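Local structure of putative lipoprotein (Bacteroides fragilis, 3NQI) at residues T86-K89 against V90-G94; L152-T156 against D157-S161. The protein is of unknown function, a putative bacterial lipoprotein that may bind lipid and that carries cadmium ions in this crystal. One frame throughout, in Å; residues are numbered along the deposited sequence.

How the interactions relate
Interaction 1 (86-89 with 90-94) and interaction 2 (152-156 with 157-161) are two local turns at the ends of neighbouring parallel strands, 78-87 and 148-155, their centres about 10 Å apart. Interaction 1 comes first along the chain; helix 138-145 is among the elements that separate it from interaction 2. Because both strands run the same way, the chain leaves the sheet at the same end both times, where Thr87 O lies 2.8 Å from Thr156 N and Pro88 O lies 2.9 Å from Asp157 N, both probable hydrogen bonds. The pairing therefore runs past the strand ends into the turns, and the two loops pack against each other there, Lys89 C lying 3.4 Å from Tyr155 CD1.

Interaction 1 (T86-K89 against V90-G94); sequences TTPK and VGESG
Thr87 and Glu92 face each other across the bend that follows strand 78-87, a type II beta turn running from Lys89 to Glu92. The closely packed part lies on the strand side. Thr87 is buried, and its OG1 donates a hydrogen bond to Ser93 O at 2.9 Å. The hydroxyl meets this oxygen from above the carbonyl plane, with a C=O...OG1 angle of 137°, and it also touches Glu92 CB at 3.4 Å. With OG1 anti to the backbone N (chi1 -174°), the oxygen is carried across to the returning chain. Next to it, Pro88 CD rests 4.0 Å from the same Glu92 CB, the two side chains meeting at about a right angle. Both atoms thus meet Glu92 CB from the strand side.

Inside the turn the backbone grip is slight: Glu92 N reaches Lys89 O at 3.4 Å in a weak bond. Gly91 takes the third position of the turn with a positive phi (97°), as type II geometry favours, and its N is bonded to Asp95 OD2. The side chain of Val90, at the second position, packs on Tyr155 of strand 148-155.

The outer side is looser and more exposed, though Glu92 also touches a crystal neighbour. Lys89 is exposed, its chain extended beyond CG, while Glu92 bends at chi2 and crosses it at a slant. They meet CG to CG at 3.6 Å, and Glu92 OE2 comes to 3.8 Å from Lys89 CE, while the charged atoms stay apart. Any attraction between these opposite charges is therefore probably modest: Lys89 NZ stays 4.8 Å from Glu92 OE2.

Interaction 2 (L152-T156 against D157-S161); sequences LVCYT and DDIKS
Cys154 and Ile159 meet where strand 148-155 ends and the chain winds into a short 3-10 turn through Thr156-Asp158. Both side chains lean to the same side of the turn. The sulfur of Cys154, anti to its own N (chi1 -176°), meets the end of Ile159, SG to CD1 at 3.9 Å. That methyl also lies over the backbone of Thr156, 4.0 Å from its CA. Helix 197-207 borders this apolar side, with Ile199 on Cys154 and Lys206 on Ile159; the Ile159 side chain is about 5 Å from a bound cadmium ion.

Tyr155 is directed elsewhere: its ring carries Val153 CG1 3.4 Å above one face, offset toward the rim, and its OH is hydrogen-bonded to Asp95 and Arg171. Of its side chain, CB is the atom that nears Asp158, 3.8 Å from OD2.

Two i to i+3 backbone bonds hold the winding. Asp158 N donates to Tyr155 O, and Ile159 N donates to Thr156 O at 3.1 Å with an N-H...O angle of 163°. A single water links Thr156 and Asp157. The Thr156 hydroxyl, lying between its backbone N and carbonyl carbon (chi1 58°), is hydrogen-bonded to this water, OG1 to its oxygen at 2.7 Å, and the same water donates to Asp157 OD1 at 2.9 Å.

Interaction 1 (T86-K89 against V90-G94)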
# COMPACT_ATOMS: atom_id res chain seq x y z
N THR A 86 -0.59 15.07 3.89
CA THR A 86 -0.12 15.81 5.04
C THR A 86 -1.27 16.70 5.41
O THR A 86 -1.99 17.16 4.56
CB THR A 86 1.07 16.72 4.70
OG1 THR A 86 0.73 17.54 3.58
CG2 THR A 86 2.29 15.88 4.34
N THR A 87 -1.47 16.88 6.69
CA THR A 87 -2.41 17.87 7.18
C THR A 87 -1.81 18.30 8.54
O THR A 87 -1.04 17.56 9.10
CB THR A 87 -3.81 17.28 7.30
OG1 THR A 87 -4.72 18.32 7.65
CG2 THR A 87 -3.86 16.16 8.38
N PRO A 88 -2.12 19.49 9.03
CA PRO A 88 -1.41 19.93 10.24
C PRO A 88 -1.70 19.12 11.49
O PRO A 88 -0.80 18.84 12.24
CB PRO A 88 -1.89 21.37 10.42
CG PRO A 88 -2.30 21.79 9.08
CD PRO A 88 -2.88 20.59 8.42
N LYS A 89 -2.96 18.77 11.71
CA LYS A 89 -3.38 18.03 12.89
C LYS A 89 -4.72 17.32 12.68
O LYS A 89 -5.38 17.54 11.68
CB LYS A 89 -3.48 18.99 14.06
CG LYS A 89 -4.51 20.12 13.87
CD LYS A 89 -4.55 21.10 15.07
CE LYS A 89 -5.60 22.16 14.84
NZ LYS A 89 -5.75 23.04 16.02
N VAL A 90 -5.15 16.52 13.64
CA VAL A 90 -6.42 15.80 13.51
C VAL A 90 -7.57 16.79 13.37
O VAL A 90 -7.63 17.78 14.09
CB VAL A 90 -6.65 14.85 14.69
CG1 VAL A 90 -8.07 14.28 14.65
CG2 VAL A 90 -5.57 13.74 14.68
N GLY A 91 -8.47 16.56 12.41
CA GLY A 91 -9.67 17.41 12.24
C GLY A 91 -9.55 18.50 11.18
O GLY A 91 -10.53 19.19 10.89
N GLU A 92 -8.36 18.67 10.60
CA GLU A 92 -8.14 19.68 9.55
C GLU A 92 -8.37 19.08 8.17
O GLU A 92 -8.46 17.87 8.02
CB GLU A 92 -6.70 20.24 9.61
CG GLU A 92 -6.36 20.96 10.91
CD GLU A 92 -6.82 22.40 10.96
OE1 GLU A 92 -8.02 22.67 10.75
OE2 GLU A 92 -5.96 23.26 11.22
N SER A 93 -8.40 19.96 7.18
CA SER A 93 -8.63 19.60 5.77
C SER A 93 -7.81 18.43 5.24
O SER A 93 -6.59 18.36 5.39
CB SER A 93 -8.41 20.84 4.87
OG SER A 93 -8.30 20.47 3.50
N GLY A 94 -8.50 17.51 4.58
CA GLY A 94 -7.90 16.28 4.11
C GLY A 94 -7.82 15.17 5.14
O GLY A 94 -7.50 14.03 4.77

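Interaction 2 (L152-T156 against D157-S161)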
# COMPACT_ATOMS: atom_id res chain seq x y z
N LEU A 152 -2.70 7.00 4.27
CA LEU A 152 -1.62 7.36 5.23
C LEU A 152 -1.62 8.85 5.46
O LEU A 152 -1.58 9.64 4.48
CB LEU A 152 -0.25 6.92 4.80
CG LEU A 152 0.01 5.45 4.90
CD1 LEU A 152 1.44 5.22 4.34
CD2 LEU A 152 -0.15 4.92 6.41
N VAL A 153 -1.64 9.25 6.74
CA VAL A 153 -1.67 10.66 7.10
C VAL A 153 -0.43 11.02 7.95
O VAL A 153 -0.11 10.35 8.95
CB VAL A 153 -3.00 11.04 7.82
CG1 VAL A 153 -3.15 12.61 8.05
CG2 VAL A 153 -4.25 10.48 7.04
N CYS A 154 0.26 12.05 7.51
CA CYS A 154 1.31 12.73 8.27
C CYS A 154 0.72 14.01 8.86
O CYS A 154 0.25 14.92 8.13
CB CYS A 154 2.44 13.09 7.35
SG CYS A 154 3.82 13.84 8.24
N TYR A 155 0.68 14.09 10.19
CA TYR A 155 0.22 15.31 10.89
C TYR A 155 1.44 16.20 11.08
O TYR A 155 2.28 15.96 11.94
CB TYR A 155 -0.49 15.01 12.22
CG TYR A 155 -1.73 14.18 11.98
CD1 TYR A 155 -2.87 14.74 11.42
CD2 TYR A 155 -1.73 12.83 12.25
CE1 TYR A 155 -3.99 13.97 11.16
CE2 TYR A 155 -2.84 12.05 12.00
CZ TYR A 155 -3.96 12.60 11.46
OH TYR A 155 -5.04 11.81 11.17
N THR A 156 1.53 17.25 10.29
CA THR A 156 2.78 17.99 10.25
C THR A 156 3.09 18.83 11.51
O THR A 156 4.26 19.07 11.78
CB THR A 156 2.86 18.81 8.99
OG1 THR A 156 1.74 19.70 8.96
CG2 THR A 156 2.86 17.88 7.79
N ASP A 157 2.08 19.22 12.29
CA ASP A 157 2.31 19.89 13.58
C ASP A 157 3.15 19.03 14.52
O ASP A 157 3.80 19.54 15.38
CB ASP A 157 1.01 20.23 14.32
CG ASP A 157 0.27 21.43 13.72
OD1 ASP A 157 0.83 22.12 12.83
OD2 ASP A 157 -0.88 21.68 14.15
N ASP A 158 3.12 17.72 14.35
CA ASP A 158 3.86 16.83 15.23
C ASP A 158 5.34 16.72 14.91
O ASP A 158 6.11 16.14 15.71
CB ASP A 158 3.24 15.44 15.25
CG ASP A 158 1.81 15.44 15.81
OD1 ASP A 158 1.43 16.44 16.47
OD2 ASP A 158 1.08 14.45 15.62
N ILE A 159 5.76 17.29 13.78
CA ILE A 159 7.17 17.20 13.37
C ILE A 159 7.94 18.33 14.00
O ILE A 159 7.73 19.50 13.70
CB ILE A 159 7.36 17.23 11.85
CG1 ILE A 159 6.42 16.22 11.17
CG2 ILE A 159 8.83 16.95 11.51
CD1 ILE A 159 6.35 16.40 9.63
N LYS A 160 8.88 17.98 14.87
CA LYS A 160 9.73 18.98 15.49
C LYS A 160 11.14 19.04 14.91
O LYS A 160 11.62 18.12 14.28
CB LYS A 160 9.77 18.71 16.99
CG LYS A 160 8.55 19.33 17.76
CD LYS A 160 7.27 18.53 17.61
CE LYS A 160 6.01 19.28 18.17
NZ LYS A 160 4.94 18.34 18.70
N SER A 161 11.80 20.15 15.16
CA SER A 161 13.17 20.37 14.74
C SER A 161 14.06 19.23 15.22
O SER A 161 14.00 18.87 16.38
CB SER A 161 13.63 21.69 15.32
OG SER A 161 14.90 22.02 14.84
O HOH W 1 2.38 21.86 10.36